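Local coordinates for decaprenyl diphosphate synthase (PDB 3MZV), which probably condenses isopentenyl diphosphate units onto farnesyl diphosphate with magnesium, building the long polyprenyl diphosphate from which quinone side chains are made, at residues A65-Y70 and K311-P316. Sequence-based numbering, arbitrary orientation.
Sequences ARLVGY and KLPDHP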
loop_
_atom_site.group_PDB
_atom_site.type_symbol
_atom_site.label_atom_id
_atom_site.label_comp_id
_atom_site.label_asym_id
_atom_site.label_seq_id
_atom_site.Cartn_x
_atom_site.Cartn_y
_atom_site.Cartn_z
ATOM N N ALA B 65 15.919 11.992 16.798
ATOM C CA ALA B 65 15.142 12.260 17.989
ATOM C C ALA B 65 16.078 12.423 19.214
ATOM O O ALA B 65 15.977 13.402 19.943
ATOM C CB ALA B 65 14.084 11.136 18.232
ATOM N N ARG B 66 17.017 11.492 19.387
ATOM C CA ARG B 66 17.949 11.514 20.535
ATOM C C ARG B 66 18.919 12.699 20.406
ATOM O O ARG B 66 19.287 13.307 21.408
ATOM C CB ARG B 66 18.755 10.199 20.635
ATOM C CG ARG B 66 17.947 8.959 20.999
ATOM C CD ARG B 66 17.567 8.962 22.442
ATOM N NE ARG B 66 16.943 7.710 22.876
ATOM C CZ ARG B 66 16.561 7.461 24.135
ATOM N NH1 ARG B 66 16.792 8.355 25.092
ATOM N NH2 ARG B 66 15.972 6.310 24.453
ATOM N N LEU B 67 19.306 13.046 19.189
ATOM C CA LEU B 67 20.161 14.197 18.976
ATOM C C LEU B 67 19.546 15.535 19.453
ATOM O O LEU B 67 20.272 16.433 19.880
ATOM C CB LEU B 67 20.575 14.308 17.488
ATOM C CG LEU B 67 21.356 15.521 16.998
ATOM C CD1 LEU B 67 22.603 15.732 17.889
ATOM C CD2 LEU B 67 21.771 15.322 15.538
ATOM N N VAL B 68 18.237 15.694 19.327
ATOM C CA VAL B 68 17.599 16.925 19.798
ATOM C C VAL B 68 17.112 16.789 21.260
ATOM O O VAL B 68 16.340 17.628 21.760
ATOM C CB VAL B 68 16.485 17.386 18.829
ATOM C CG1 VAL B 68 17.049 17.678 17.445
ATOM C CG2 VAL B 68 15.331 16.373 18.794
ATOM N N GLY B 69 17.524 15.720 21.939
ATOM C CA GLY B 69 17.262 15.534 23.368
ATOM C C GLY B 69 15.983 14.815 23.784
ATOM O O GLY B 69 15.553 14.952 24.921
ATOM N N TYR B 70 15.375 14.059 22.870
ATOM C CA TYR B 70 14.129 13.381 23.154
ATOM C C TYR B 70 14.422 12.161 24.002
ATOM O O TYR B 70 15.380 11.455 23.737
ATOM C CB TYR B 70 13.481 12.934 21.858
ATOM C CG TYR B 70 12.088 12.391 21.991
ATOM C CD1 TYR B 70 11.063 13.157 22.580
ATOM C CD2 TYR B 70 11.789 11.118 21.557
ATOM C CE1 TYR B 70 9.765 12.668 22.679
ATOM C CE2 TYR B 70 10.522 10.633 21.617
ATOM C CZ TYR B 70 9.494 11.407 22.192
ATOM O OH TYR B 70 8.220 10.883 22.289
ATOM N N LYS B 311 23.775 23.135 11.803
ATOM C CA LYS B 311 22.746 23.800 12.627
ATOM C C LYS B 311 22.261 22.976 13.801
ATOM O O LYS B 311 21.442 23.444 14.587
ATOM C CB LYS B 311 21.538 24.247 11.785
ATOM C CG LYS B 311 21.856 25.365 10.739
ATOM C CD LYS B 311 22.308 24.774 9.390
ATOM C CE LYS B 311 22.072 25.768 8.248
ATOM N NZ LYS B 311 22.302 25.208 6.876
ATOM N N LEU B 312 22.777 21.766 13.959
ATOM C CA LEU B 312 22.313 20.882 15.012
ATOM C C LEU B 312 23.273 20.941 16.224
ATOM O O LEU B 312 24.410 21.382 16.083
ATOM C CB LEU B 312 22.153 19.486 14.433
ATOM C CG LEU B 312 21.172 19.495 13.237
ATOM C CD1 LEU B 312 21.182 18.190 12.514
ATOM C CD2 LEU B 312 19.759 19.850 13.677
ATOM N N PRO B 313 22.809 20.511 17.415
ATOM C CA PRO B 313 23.654 20.633 18.600
ATOM C C PRO B 313 24.850 19.716 18.541
ATOM O O PRO B 313 24.795 18.661 17.878
ATOM C CB PRO B 313 22.732 20.226 19.757
ATOM C CG PRO B 313 21.531 19.754 19.200
ATOM C CD PRO B 313 21.454 20.058 17.751
ATOM N N ASP B 314 25.928 20.101 19.218
ATOM C CA ASP B 314 27.153 19.324 19.147
ATOM C C ASP B 314 27.109 18.119 20.114
ATOM O O ASP B 314 27.774 18.105 21.141
ATOM C CB ASP B 314 28.381 20.226 19.386
ATOM C CG ASP B 314 29.658 19.569 18.966
ATOM O OD1 ASP B 314 29.585 18.602 18.163
ATOM O OD2 ASP B 314 30.738 20.032 19.399
ATOM N N HIS B 315 26.344 17.104 19.720
ATOM C CA HIS B 315 26.031 15.909 20.478
ATOM C C HIS B 315 26.868 14.788 19.814
ATOM O O HIS B 315 27.189 14.860 18.624
ATOM C CB HIS B 315 24.516 15.653 20.326
ATOM C CG HIS B 315 23.971 14.516 21.132
ATOM N ND1 HIS B 315 24.112 13.196 20.753
ATOM C CD2 HIS B 315 23.276 14.500 22.295
ATOM C CE1 HIS B 315 23.545 12.417 21.660
ATOM N NE2 HIS B 315 23.034 13.185 22.607
ATOM N N PRO B 316 27.219 13.740 20.563
ATOM C CA PRO B 316 27.962 12.658 19.910
ATOM C C PRO B 316 27.250 12.113 18.652
ATOM O O PRO B 316 27.896 11.622 17.746
ATOM C CB PRO B 316 28.059 11.581 20.997
ATOM C CG PRO B 316 27.791 12.308 22.313
ATOM C CD PRO B 316 26.946 13.481 21.991
#
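Leu67, in the last turn of helix 56-67, reaches into the curve formed by Leu312, Pro313 and His315, and its two methyls divide the apolar packing. CD2 meets CD1 of Leu312 at 4.2 Å, while CD1 of Leu67 lies 4.4 Å from CG of Pro313. The same CG of Pro313 comes within 3.6 Å of the carbonyl O of Leu67. Leu67 and His315 run past each other in opposite directions; CG of Leu67 is anti to its backbone N, beside the carbonyl carbon (chi1 174°). Leu321 of helix 316-328 touches the same leucine.

One face of the His315 imidazole lies over CA of Leu67 and the carbonyl of Arg66, whose O stays 3.9 Å from His315 NE2. His315 sits at the N-cap of helix 316-328, and its ND1 caps that helix by accepting the backbone N-H of Leu317. Within 65-70, a Schellman motif with Gly69 at C' closes the helix: Tyr70 N bonds Ala65 O at 3.1 Å and Gly69 N bonds Arg66 O at 3.0 Å.

Thus one helix ends where another begins in this mainly helical prenyl synthase fold, joined by van der Waals packing without a hydrogen bond between the two segments.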